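Local coordinates for glucosidase (Croceicoccus marinus, PDB 5Z3K), which probably hydrolyses O-glycosidic bonds as a beta-glucosidase of glycoside hydrolase family 39, at residues D44-A49 / R99-N104; T331-L336 / Y443-D448; G338-T343 / V475-I480; A359-T364 / I370-S375. All blocks are in the same frame, centred on the assembly; numbering follows the deposited sequence.

Contact 1: D44-A49 / R99-N104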
loop_
_atom_site.group_PDB
_atom_site.type_symbol
_atom_site.label_atom_id
_atom_site.label_comp_id
_atom_site.label_asym_id
_atom_site.label_seq_id
_atom_site.Cartn_x
_atom_site.Cartn_y
_atom_site.Cartn_z
ATOM N N ASP A 44 -6.170 12.482 -10.588
ATOM C CA ASP A 44 -5.087 13.460 -10.581
ATOM C C ASP A 44 -4.378 13.510 -9.235
ATOM O O ASP A 44 -3.194 13.851 -9.185
ATOM C CB ASP A 44 -5.607 14.853 -10.939
ATOM C CG ASP A 44 -4.486 15.848 -11.159
ATOM O OD1 ASP A 44 -3.723 15.686 -12.135
ATOM O OD2 ASP A 44 -4.365 16.789 -10.348
ATOM N N VAL A 45 -5.084 13.203 -8.136
ATOM C CA VAL A 45 -4.426 13.159 -6.829
ATOM C C VAL A 45 -3.469 11.975 -6.764
ATOM O O VAL A 45 -2.363 12.082 -6.221
ATOM C CB VAL A 45 -5.460 13.111 -5.680
ATOM C CG1 VAL A 45 -4.761 13.129 -4.303
ATOM C CG2 VAL A 45 -6.452 14.268 -5.776
ATOM N N TRP A 46 -3.878 10.824 -7.301
ATOM C CA TRP A 46 -2.965 9.681 -7.357
ATOM C C TRP A 46 -1.728 10.015 -8.190
ATOM O O TRP A 46 -0.598 9.650 -7.831
ATOM C CB TRP A 46 -3.684 8.459 -7.937
ATOM C CG TRP A 46 -4.649 7.767 -7.030
ATOM C CD1 TRP A 46 -5.256 8.276 -5.923
ATOM C CD2 TRP A 46 -5.114 6.415 -7.159
ATOM N NE1 TRP A 46 -6.076 7.329 -5.352
ATOM C CE2 TRP A 46 -6.001 6.174 -6.089
ATOM C CE3 TRP A 46 -4.874 5.393 -8.086
ATOM C CZ2 TRP A 46 -6.649 4.949 -5.914
ATOM C CZ3 TRP A 46 -5.524 4.168 -7.913
ATOM C CH2 TRP A 46 -6.399 3.960 -6.838
ATOM N N ARG A 47 -1.921 10.722 -9.304
ATOM C CA ARG A 47 -0.794 11.162 -10.123
ATOM C C ARG A 47 0.129 12.083 -9.339
ATOM O O ARG A 47 1.349 11.888 -9.321
ATOM C CB ARG A 47 -1.304 11.873 -11.382
ATOM C CG ARG A 47 -0.189 12.305 -12.319
ATOM C CD ARG A 47 -0.612 13.490 -13.194
ATOM N NE ARG A 47 -1.165 14.571 -12.384
ATOM C CZ ARG A 47 -0.450 15.400 -11.632
ATOM N NH1 ARG A 47 0.878 15.303 -11.583
ATOM N NH2 ARG A 47 -1.068 16.346 -10.931
ATOM N N ASN A 48 -0.440 13.098 -8.678
ATOM C CA ASN A 48 0.374 14.021 -7.892
ATOM C C ASN A 48 1.071 13.320 -6.731
ATOM O O ASN A 48 2.176 13.718 -6.331
ATOM C CB ASN A 48 -0.495 15.166 -7.377
ATOM C CG ASN A 48 0.321 16.359 -6.986
ATOM O OD1 ASN A 48 1.128 16.848 -7.778
ATOM N ND2 ASN A 48 0.154 16.815 -5.747
ATOM N N ALA A 49 0.447 12.285 -6.170
ATOM C CA ALA A 49 1.091 11.499 -5.126
ATOM C C ALA A 49 2.138 10.536 -5.672
ATOM O O ALA A 49 2.797 9.856 -4.878
ATOM C CB ALA A 49 0.029 10.710 -4.346
ATOM N N ARG A 99 -2.571 2.919 -15.708
ATOM C CA ARG A 99 -1.396 3.012 -16.567
ATOM C C ARG A 99 -1.137 4.448 -17.020
ATOM O O ARG A 99 0.021 4.818 -17.247
ATOM C CB ARG A 99 -1.537 2.081 -17.779
ATOM C CG ARG A 99 -1.667 0.584 -17.437
ATOM C CD ARG A 99 -0.405 0.024 -16.738
ATOM N NE ARG A 99 0.756 0.046 -17.625
ATOM C CZ ARG A 99 2.019 0.082 -17.209
ATOM N NH1 ARG A 99 2.298 0.122 -15.913
ATOM N NH2 ARG A 99 3.008 0.093 -18.090
ATOM N N SER A 100 -2.185 5.277 -17.137
ATOM C CA SER A 100 -1.998 6.637 -17.619
ATOM C C SER A 100 -1.232 7.512 -16.632
ATOM O O SER A 100 -0.676 8.533 -17.040
ATOM C CB SER A 100 -3.356 7.271 -17.947
ATOM O OG SER A 100 -4.000 7.717 -16.771
ATOM N N ILE A 101 -1.185 7.142 -15.350
ATOM C CA ILE A 101 -0.369 7.855 -14.374
ATOM C C ILE A 101 0.945 7.129 -14.098
ATOM O O ILE A 101 1.676 7.509 -13.180
ATOM C CB ILE A 101 -1.143 8.105 -13.067
ATOM C CG1 ILE A 101 -1.430 6.784 -12.332
ATOM C CG2 ILE A 101 -2.430 8.904 -13.339
ATOM C CD1 ILE A 101 -1.791 6.967 -10.886
ATOM N N GLY A 102 1.267 6.099 -14.882
ATOM C CA GLY A 102 2.560 5.451 -14.780
ATOM C C GLY A 102 2.664 4.411 -13.691
ATOM O O GLY A 102 3.774 3.985 -13.353
ATOM N N ALA A 103 1.542 3.963 -13.147
ATOM C CA ALA A 103 1.574 2.977 -12.078
ATOM C C ALA A 103 1.432 1.552 -12.613
ATOM O O ALA A 103 0.779 1.300 -13.634
ATOM C CB ALA A 103 0.475 3.270 -11.061
ATOM N N ASN A 104 2.073 0.619 -11.920
ATOM C CA ASN A 104 1.873 -0.798 -12.192
ATOM C C ASN A 104 0.629 -1.307 -11.464
ATOM O O ASN A 104 0.026 -0.616 -10.643
ATOM C CB ASN A 104 3.106 -1.596 -11.781
ATOM C CG ASN A 104 4.219 -1.491 -12.799
ATOM O OD1 ASN A 104 4.338 -2.321 -13.694
ATOM N ND2 ASN A 104 5.032 -0.467 -12.671
#
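Ile101 points its branched side chain at helix 43-48 and supplies more than half of the surface buried here, dividing its two methyl ends between Trp46 and Arg47. Its CG1 stands between the backbone N and the carbonyl carbon (chi1 67°), which brings CD1 to the stem of Trp46, 3.8 Å from Trp46 CB, at the edge of the indole and near its plane. The other branch turns to the arginine: Ile101 CG2 is 3.7 Å from Arg47 CB, so the start of the arginine chain does the touching. Beyond that the chain bends at chi3 and carries the guanidinium back along its own helix to Asp44. There Arg47 NE, at 2.8 Å from Asp44 OD1, and Arg47 NH2, at 3.0 Å from Asp44 OD1, bond side-on to one oxygen from the same face of the carboxylate, 40-46° out of its plane. The indole NE1 is bound elsewhere, to Ala304 O. Ile101 lies where helix 89-100 ends, in a Schellman motif with Gly102 as C-prime residue, before strand 104-109. An alanine here would take away both methyl ends and would probably leave a gap beside Trp46 CB and the arginine stem. The join between these two pieces of the TIM barrel is thus purely apolar, its charged groups being paired within one helix and turned away from the isoleucine.

Contact 2: T331-L336 / Y443-D448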
loop_
_atom_site.group_PDB
_atom_site.type_symbol
_atom_site.label_atom_id
_atom_site.label_comp_id
_atom_site.label_asym_id
_atom_site.label_seq_id
_atom_site.Cartn_x
_atom_site.Cartn_y
_atom_site.Cartn_z
ATOM N N THR A 331 -5.126 12.945 2.985
ATOM C CA THR A 331 -4.786 12.983 1.568
ATOM C C THR A 331 -3.559 13.851 1.336
ATOM O O THR A 331 -2.790 13.598 0.404
ATOM C CB THR A 331 -5.971 13.478 0.724
ATOM O OG1 THR A 331 -6.318 14.817 1.086
ATOM C CG2 THR A 331 -7.193 12.584 0.934
ATOM N N GLY A 332 -3.353 14.867 2.175
ATOM C CA GLY A 332 -2.156 15.669 2.045
ATOM C C GLY A 332 -0.916 14.856 2.363
ATOM O O GLY A 332 0.044 14.838 1.591
ATOM N N ALA A 333 -0.935 14.150 3.498
ATOM C CA ALA A 333 0.201 13.304 3.858
ATOM C C ALA A 333 0.436 12.226 2.807
ATOM O O ALA A 333 1.585 11.895 2.487
ATOM C CB ALA A 333 -0.021 12.675 5.236
ATOM N N PHE A 334 -0.643 11.672 2.251
ATOM C CA PHE A 334 -0.505 10.644 1.223
ATOM C C PHE A 334 0.289 11.157 0.027
ATOM O O PHE A 334 1.175 10.459 -0.482
ATOM C CB PHE A 334 -1.889 10.159 0.796
ATOM C CG PHE A 334 -1.864 9.052 -0.232
ATOM C CD1 PHE A 334 -1.645 7.732 0.147
ATOM C CD2 PHE A 334 -2.076 9.333 -1.575
ATOM C CE1 PHE A 334 -1.639 6.709 -0.797
ATOM C CE2 PHE A 334 -2.070 8.314 -2.531
ATOM C CZ PHE A 334 -1.845 7.003 -2.140
ATOM N N GLN A 335 0.009 12.390 -0.422
ATOM C CA GLN A 335 0.749 12.956 -1.543
ATOM C C GLN A 335 2.195 13.263 -1.165
ATOM O O GLN A 335 3.112 12.974 -1.940
ATOM C CB GLN A 335 0.054 14.221 -2.048
ATOM C CG GLN A 335 -1.314 13.962 -2.691
ATOM C CD GLN A 335 -2.063 15.253 -2.972
ATOM O OE1 GLN A 335 -1.843 15.900 -3.994
ATOM N NE2 GLN A 335 -2.936 15.637 -2.058
ATOM N N LEU A 336 2.427 13.870 0.004
ATOM C CA LEU A 336 3.798 14.228 0.366
ATOM C C LEU A 336 4.661 12.983 0.551
ATOM O O LEU A 336 5.850 12.989 0.202
ATOM C CB LEU A 336 3.814 15.068 1.636
ATOM C CG LEU A 336 2.951 16.330 1.666
ATOM C CD1 LEU A 336 3.274 17.091 2.932
ATOM C CD2 LEU A 336 3.160 17.191 0.434
ATOM N N TYR A 443 5.531 22.350 2.395
ATOM C CA TYR A 443 4.148 21.879 2.366
ATOM C C TYR A 443 3.796 21.229 3.701
ATOM O O TYR A 443 4.633 20.565 4.320
ATOM C CB TYR A 443 3.906 20.848 1.240
ATOM C CG TYR A 443 4.393 21.274 -0.120
ATOM C CD1 TYR A 443 5.727 21.131 -0.475
ATOM C CD2 TYR A 443 3.515 21.794 -1.064
ATOM C CE1 TYR A 443 6.181 21.517 -1.724
ATOM C CE2 TYR A 443 3.960 22.181 -2.312
ATOM C CZ TYR A 443 5.291 22.038 -2.635
ATOM O OH TYR A 443 5.742 22.417 -3.868
ATOM N N ARG A 444 2.538 21.386 4.122
ATOM C CA ARG A 444 2.121 20.990 5.464
ATOM C C ARG A 444 0.790 20.253 5.439
ATOM O O ARG A 444 -0.158 20.706 4.798
ATOM C CB ARG A 444 1.987 22.229 6.364
ATOM C CG ARG A 444 1.336 21.982 7.700
ATOM C CD ARG A 444 2.253 21.161 8.610
ATOM N NE ARG A 444 3.494 21.870 8.919
ATOM C CZ ARG A 444 3.675 22.630 9.996
ATOM N NH1 ARG A 444 2.691 22.794 10.872
ATOM N NH2 ARG A 444 4.848 23.221 10.205
ATOM N N ALA A 445 0.706 19.139 6.165
ATOM C CA ALA A 445 -0.566 18.458 6.398
ATOM C C ALA A 445 -0.736 18.306 7.902
ATOM O O ALA A 445 0.056 17.622 8.553
ATOM C CB ALA A 445 -0.624 17.101 5.693
ATOM N N ASP A 446 -1.733 18.980 8.462
ATOM C CA ASP A 446 -1.959 18.916 9.901
ATOM C C ASP A 446 -3.408 19.328 10.161
ATOM O O ASP A 446 -4.236 19.319 9.243
ATOM C CB ASP A 446 -0.911 19.762 10.656
ATOM C CG ASP A 446 -1.020 21.252 10.376
ATOM O OD1 ASP A 446 -1.997 21.701 9.740
ATOM O OD2 ASP A 446 -0.119 21.996 10.830
ATOM N N ARG A 447 -3.720 19.677 11.412
ATOM C CA ARG A 447 -5.103 19.983 11.762
ATOM C C ARG A 447 -5.629 21.206 11.027
ATOM O O ARG A 447 -6.852 21.399 10.956
ATOM C CB ARG A 447 -5.232 20.181 13.273
ATOM C CG ARG A 447 -4.437 21.350 13.821
ATOM C CD ARG A 447 -4.957 21.781 15.197
ATOM N NE ARG A 447 -5.193 20.656 16.108
ATOM C CZ ARG A 447 -6.399 20.219 16.471
ATOM N NH1 ARG A 447 -7.495 20.798 15.989
ATOM N NH2 ARG A 447 -6.509 19.198 17.309
ATOM N N ASP A 448 -4.747 22.015 10.451
ATOM C CA ASP A 448 -5.145 23.221 9.738
ATOM C C ASP A 448 -4.819 23.198 8.251
ATOM O O ASP A 448 -5.124 24.173 7.555
ATOM C CB ASP A 448 -4.477 24.452 10.373
ATOM C CG ASP A 448 -4.864 24.636 11.827
ATOM O OD1 ASP A 448 -6.059 24.464 12.145
ATOM O OD2 ASP A 448 -3.972 24.928 12.655
#
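At Gly332 the backbone of helix 331-336 faces the methyl of Ala445, the Gly332 and Ala445 CA atoms 5.4 Å apart. Ala445 CB lies 4.0 Å from Gly332 C, and a CB on the glycine would fall about 3.2 Å from that methyl, too near for comfortable packing. Next in sequence, Ala333 offers its backbone, with Ala333 N 3.7 Å from Ala445 CB, while its own methyl meets Ala445 more distantly, the two CB atoms being 4.5 Å apart. One turn on from Gly332, Leu336 completes the contact. With CG anti to the carbonyl carbon (chi1 -54°), its forked end extends to the strand, and Leu336 CD2 rests 3.8 Å from Tyr443 CB. The tyrosine ring leads away from the helix, so its stem bears most of the load; Leu477 of the adjoining strand 474-482 touches both side chains. Helix and strand run at 140° to each other, their axes 7.7 Å apart at closest. Arg444 points to the other side of the strand and pairs with Asp446 and with Glu476. Small residues therefore bring backbone and methyl together at one end, a leucine fills the wider other end, and the charges stay off the apolar seam.

Contact 3: G338-T343 / V475-I480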
loop_
_atom_site.group_PDB
_atom_site.type_symbol
_atom_site.label_atom_id
_atom_site.label_comp_id
_atom_site.label_asym_id
_atom_site.label_seq_id
_atom_site.Cartn_x
_atom_site.Cartn_y
_atom_site.Cartn_z
ATOM N N GLY A 338 4.209 10.026 -1.069
ATOM C CA GLY A 338 4.497 9.481 -2.383
ATOM C C GLY A 338 5.535 10.284 -3.137
ATOM O O GLY A 338 6.378 9.722 -3.841
ATOM N N GLN A 339 5.484 11.615 -3.010
ATOM C CA GLN A 339 6.472 12.440 -3.682
ATOM C C GLN A 339 7.866 12.164 -3.139
ATOM O O GLN A 339 8.845 12.159 -3.893
ATOM C CB GLN A 339 6.103 13.914 -3.542
ATOM C CG GLN A 339 4.849 14.252 -4.357
ATOM C CD GLN A 339 4.152 15.502 -3.880
ATOM O OE1 GLN A 339 4.663 16.238 -3.040
ATOM N NE2 GLN A 339 2.959 15.747 -4.416
ATOM N N THR A 340 7.969 11.937 -1.831
ATOM C CA THR A 340 9.263 11.633 -1.235
ATOM C C THR A 340 9.764 10.272 -1.695
ATOM O O THR A 340 10.948 10.125 -2.029
ATOM C CB THR A 340 9.168 11.684 0.292
ATOM O OG1 THR A 340 8.698 12.975 0.691
ATOM C CG2 THR A 340 10.530 11.436 0.919
ATOM N N LEU A 341 8.871 9.272 -1.727
ATOM C CA LEU A 341 9.216 7.922 -2.172
ATOM C C LEU A 341 9.509 7.862 -3.666
ATOM O O LEU A 341 10.097 6.875 -4.133
ATOM C CB LEU A 341 8.081 6.938 -1.841
ATOM C CG LEU A 341 7.836 6.715 -0.341
ATOM C CD1 LEU A 341 6.668 5.753 -0.055
ATOM C CD2 LEU A 341 9.153 6.223 0.308
ATOM N N ALA A 342 9.109 8.880 -4.427
ATOM C CA ALA A 342 9.383 8.886 -5.853
ATOM C C ALA A 342 10.784 9.376 -6.179
ATOM O O ALA A 342 11.212 9.231 -7.328
ATOM C CB ALA A 342 8.365 9.748 -6.607
ATOM N N THR A 343 11.496 9.973 -5.219
ATOM C CA THR A 343 12.894 10.282 -5.463
ATOM C C THR A 343 13.656 8.983 -5.688
ATOM O O THR A 343 13.204 7.898 -5.318
ATOM C CB THR A 343 13.496 11.061 -4.298
ATOM O OG1 THR A 343 13.479 10.248 -3.116
ATOM C CG2 THR A 343 12.709 12.343 -4.058
ATOM N N VAL A 475 2.690 16.777 9.492
ATOM C CA VAL A 475 3.554 16.236 8.450
ATOM C C VAL A 475 4.053 17.394 7.597
ATOM O O VAL A 475 3.263 18.255 7.187
ATOM C CB VAL A 475 2.813 15.195 7.575
ATOM C CG1 VAL A 475 3.736 14.644 6.487
ATOM C CG2 VAL A 475 2.270 14.058 8.446
ATOM N N GLU A 476 5.364 17.461 7.396
ATOM C CA GLU A 476 5.945 18.534 6.602
ATOM C C GLU A 476 6.929 18.064 5.534
ATOM O O GLU A 476 7.802 17.238 5.796
ATOM C CB GLU A 476 6.624 19.560 7.515
ATOM C CG GLU A 476 7.011 20.853 6.815
ATOM C CD GLU A 476 6.816 22.072 7.695
ATOM O OE1 GLU A 476 7.812 22.549 8.281
ATOM O OE2 GLU A 476 5.670 22.553 7.802
ATOM N N LEU A 477 6.775 18.603 4.330
ATOM C CA LEU A 477 7.676 18.306 3.223
ATOM C C LEU A 477 8.441 19.575 2.913
ATOM O O LEU A 477 7.834 20.612 2.640
ATOM C CB LEU A 477 6.925 17.830 1.976
ATOM C CG LEU A 477 7.802 17.595 0.744
ATOM C CD1 LEU A 477 8.760 16.441 1.006
ATOM C CD2 LEU A 477 6.928 17.282 -0.486
ATOM N N ILE A 478 9.758 19.498 2.980
ATOM C CA ILE A 478 10.631 20.588 2.584
ATOM C C ILE A 478 11.193 20.226 1.229
ATOM O O ILE A 478 11.803 19.162 1.071
ATOM C CB ILE A 478 11.764 20.812 3.600
ATOM C CG1 ILE A 478 11.196 21.041 5.001
ATOM C CG2 ILE A 478 12.685 21.945 3.123
ATOM C CD1 ILE A 478 10.167 22.162 5.079
ATOM N N GLU A 479 11.006 21.107 0.255
ATOM C CA GLU A 479 11.468 20.868 -1.102
ATOM C C GLU A 479 12.479 21.944 -1.465
ATOM O O GLU A 479 12.157 23.135 -1.416
ATOM C CB GLU A 479 10.291 20.882 -2.080
ATOM C CG GLU A 479 10.607 20.235 -3.395
ATOM C CD GLU A 479 9.346 19.866 -4.146
ATOM O OE1 GLU A 479 8.820 18.746 -3.944
ATOM O OE2 GLU A 479 8.874 20.727 -4.912
ATOM N N ILE A 480 13.691 21.530 -1.826
ATOM C CA ILE A 480 14.749 22.447 -2.254
ATOM C C ILE A 480 15.061 22.177 -3.718
ATOM O O ILE A 480 15.320 21.031 -4.101
ATOM C CB ILE A 480 16.013 22.300 -1.391
ATOM C CG1 ILE A 480 15.648 22.410 0.083
ATOM C CG2 ILE A 480 17.033 23.376 -1.750
ATOM C CD1 ILE A 480 16.720 21.938 0.980
#
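Leu477 meets the last part of helix 329-341 with both of its methyls, each set against a side-chain oxygen. The buried part of the contact lies at Thr340, where Leu477 CD1 is 3.5 Å from Thr340 OG1 and the two side chains run antiparallel alongside one another. That hydroxyl stands beside the backbone N of Thr340, anti to the carbonyl carbon (chi1 -57°), and is hydrogen-bonded to Leu336 O one turn back in the helix. Its polar need is thereby met inside the helix, which lets it lie against a methyl in a buried setting. Leu477 CG, itself anti to the backbone N (chi1 176°), reaches from the strand to the helix and holds the fork there. The side nearer solvent is formed by Gln339, which is partly exposed. Its chain runs extended beyond CG and lies roughly perpendicular to the leucine, touching it with the amide oxygen alone: Gln339 OE1 is 3.6 Å from Leu477 CD2. The amide nitrogen of the same group bonds to Asn48 O of helix 43-48, which should limit how far the amide can turn. Helix 329-341 thus lies across a face of the large sheet, where strand 474-482 runs between strands 438-446 and 369-376; Tyr443 from the first touches Leu477, Leu373 from the second touches Thr340, and helix 43-48 joins the helix through Gln339.

Contact 4: A359-T364 / I370-S375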
loop_
_atom_site.group_PDB
_atom_site.type_symbol
_atom_site.label_atom_id
_atom_site.label_comp_id
_atom_site.label_asym_id
_atom_site.label_seq_id
_atom_site.Cartn_x
_atom_site.Cartn_y
_atom_site.Cartn_z
ATOM N N ALA A 359 11.808 10.918 9.855
ATOM C CA ALA A 359 12.276 11.796 8.800
ATOM C C ALA A 359 12.963 10.968 7.725
ATOM O O ALA A 359 13.565 9.927 8.005
ATOM C CB ALA A 359 13.219 12.876 9.357
ATOM N N LEU A 360 12.873 11.459 6.489
ATOM C CA LEU A 360 13.324 10.743 5.308
ATOM C C LEU A 360 13.716 11.770 4.258
ATOM O O LEU A 360 13.019 12.774 4.076
ATOM C CB LEU A 360 12.214 9.813 4.782
ATOM C CG LEU A 360 12.470 8.999 3.512
ATOM C CD1 LEU A 360 13.570 7.971 3.713
ATOM C CD2 LEU A 360 11.185 8.298 3.049
ATOM N N ALA A 361 14.827 11.526 3.563
ATOM C CA ALA A 361 15.311 12.496 2.588
ATOM C C ALA A 361 15.741 11.800 1.304
ATOM O O ALA A 361 16.279 10.691 1.329
ATOM C CB ALA A 361 16.485 13.307 3.151
ATOM N N GLY A 362 15.538 12.481 0.178
ATOM C CA GLY A 362 15.916 11.913 -1.105
ATOM C C GLY A 362 16.021 12.995 -2.158
ATOM O O GLY A 362 15.597 14.136 -1.957
ATOM N N ARG A 363 16.618 12.640 -3.293
ATOM C CA ARG A 363 16.712 13.594 -4.397
ATOM C C ARG A 363 16.332 12.919 -5.709
ATOM O O ARG A 363 16.465 11.703 -5.864
ATOM C CB ARG A 363 18.111 14.224 -4.500
ATOM C CG ARG A 363 19.233 13.270 -4.794
ATOM C CD ARG A 363 20.546 14.026 -4.959
ATOM N NE ARG A 363 21.569 13.163 -5.540
ATOM C CZ ARG A 363 22.874 13.393 -5.480
ATOM N NH1 ARG A 363 23.331 14.467 -4.848
ATOM N NH2 ARG A 363 23.718 12.542 -6.052
ATOM N N THR A 364 15.822 13.717 -6.651
ATOM C CA THR A 364 15.372 13.179 -7.929
ATOM C C THR A 364 16.550 12.786 -8.817
ATOM O O THR A 364 17.689 13.223 -8.622
ATOM C CB THR A 364 14.517 14.205 -8.675
ATOM O OG1 THR A 364 15.247 15.433 -8.747
ATOM C CG2 THR A 364 13.203 14.440 -7.958
ATOM N N ILE A 370 15.575 18.248 -4.072
ATOM C CA ILE A 370 15.742 17.532 -2.801
ATOM C C ILE A 370 14.407 17.543 -2.065
ATOM O O ILE A 370 13.765 18.597 -1.970
ATOM C CB ILE A 370 16.820 18.199 -1.923
ATOM C CG1 ILE A 370 18.058 18.622 -2.741
ATOM C CG2 ILE A 370 17.117 17.355 -0.676
ATOM C CD1 ILE A 370 18.834 17.502 -3.327
ATOM N N ARG A 371 13.997 16.394 -1.510
ATOM C CA ARG A 371 12.768 16.307 -0.718
ATOM C C ARG A 371 13.077 15.777 0.674
ATOM O O ARG A 371 13.708 14.724 0.811
ATOM C CB ARG A 371 11.731 15.407 -1.388
ATOM C CG ARG A 371 11.194 16.004 -2.669
ATOM C CD ARG A 371 10.047 15.200 -3.290
ATOM N NE ARG A 371 9.568 15.947 -4.447
ATOM C CZ ARG A 371 9.374 15.442 -5.659
ATOM N NH1 ARG A 371 9.583 14.150 -5.904
ATOM N NH2 ARG A 371 8.951 16.244 -6.629
ATOM N N ILE A 372 12.614 16.489 1.700
ATOM C CA ILE A 372 12.824 16.085 3.092
ATOM C C ILE A 372 11.460 16.002 3.758
ATOM O O ILE A 372 10.764 17.018 3.903
ATOM C CB ILE A 372 13.753 17.040 3.859
ATOM C CG1 ILE A 372 15.135 17.126 3.196
ATOM C CG2 ILE A 372 13.878 16.564 5.304
ATOM C CD1 ILE A 372 15.429 18.500 2.555
ATOM N N LEU A 373 11.075 14.793 4.147
ATOM C CA LEU A 373 9.764 14.505 4.708
ATOM C C LEU A 373 9.909 14.291 6.206
ATOM O O LEU A 373 10.795 13.550 6.635
ATOM C CB LEU A 373 9.178 13.254 4.053
ATOM C CG LEU A 373 7.820 12.816 4.585
ATOM C CD1 LEU A 373 6.729 13.800 4.100
ATOM C CD2 LEU A 373 7.506 11.422 4.118
ATOM N N ILE A 374 9.056 14.943 6.993
ATOM C CA ILE A 374 9.106 14.881 8.446
ATOM C C ILE A 374 7.702 14.644 8.976
ATOM O O ILE A 374 6.783 15.408 8.661
ATOM C CB ILE A 374 9.666 16.181 9.058
ATOM C CG1 ILE A 374 11.035 16.530 8.475
ATOM C CG2 ILE A 374 9.692 16.074 10.588
ATOM C CD1 ILE A 374 11.444 17.977 8.747
ATOM N N SER A 375 7.537 13.618 9.807
ATOM C CA SER A 375 6.275 13.408 10.511
ATOM C C SER A 375 6.530 13.429 12.005
ATOM O O SER A 375 7.471 12.787 12.486
ATOM C CB SER A 375 5.598 12.094 10.121
ATOM O OG SER A 375 4.357 11.943 10.813
#
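Arg363 CG sits between its own backbone N and carbonyl carbon (chi1 63°), sending the chain outward and leaving the arginine CB to meet Ile370, whose CG1 lies beside the backbone N (chi1 -42°) and turns CD1 back across the pair: Ile370 CD1 is 3.6 Å from Arg363 CB. Ala361 and Ile372 follow on the same face, with Ala361 CB 4.1 Å from Ile372 CG1, and Ala359 beside Ile374 ends the row. These three are non-hydrogen-bonded pairs. The pairs between them carry the bonds: Leu373 N to Leu360 O at 2.8 Å and Leu360 N to Leu373 O at 3.0 Å, then Arg371 N to Gly362 O at 2.8 Å and Gly362 N to Arg371 O at 3.0 Å. CA-H...O contacts, such as that from Ala359 CA to Leu373 O, fill in beside them. Leu360, Leu373 and Arg371 lie on the opposite face from Ala361 and Ile372, and both leucines pack on Thr340 of helix 329-341. Past the end of strand 357-363, Thr364 CG2 lies over one face of the Arg371 guanidinium, 4.2 Å from Arg371 NH1. The polar ends find partners farther off: Arg371 bonds to Glu479 and to Gln339 O, Arg363 to Glu345, and the Thr364 hydroxyl to Asp366. At 169° between strand directions and with regular pairing throughout, this is an antiparallel beta hairpin, set within the large beta domain beside the TIM barrel of this family 39 enzyme.

Contact 1 is the most exposed of the four and belongs to the barrel side, joining a helix to the turn after another through apolar atoms, whereas contacts 2, 3 and 4 are buried and share one large sheet. Contacts 2 and 3 use successive turns of helix 329-341 on neighbouring strands, the first by methyl and backbone packing, the second by methyls against oxygens. Contact 4 differs in being held by backbone bonds, and is nested inside the loops that contacts 2 and 3 close; its strand 369-376 also pairs with strand 474-482 of contact 3. Asn48 ties contact 1 to contacts 2 and 3, through Gln335 and Gln339 of their shared helix.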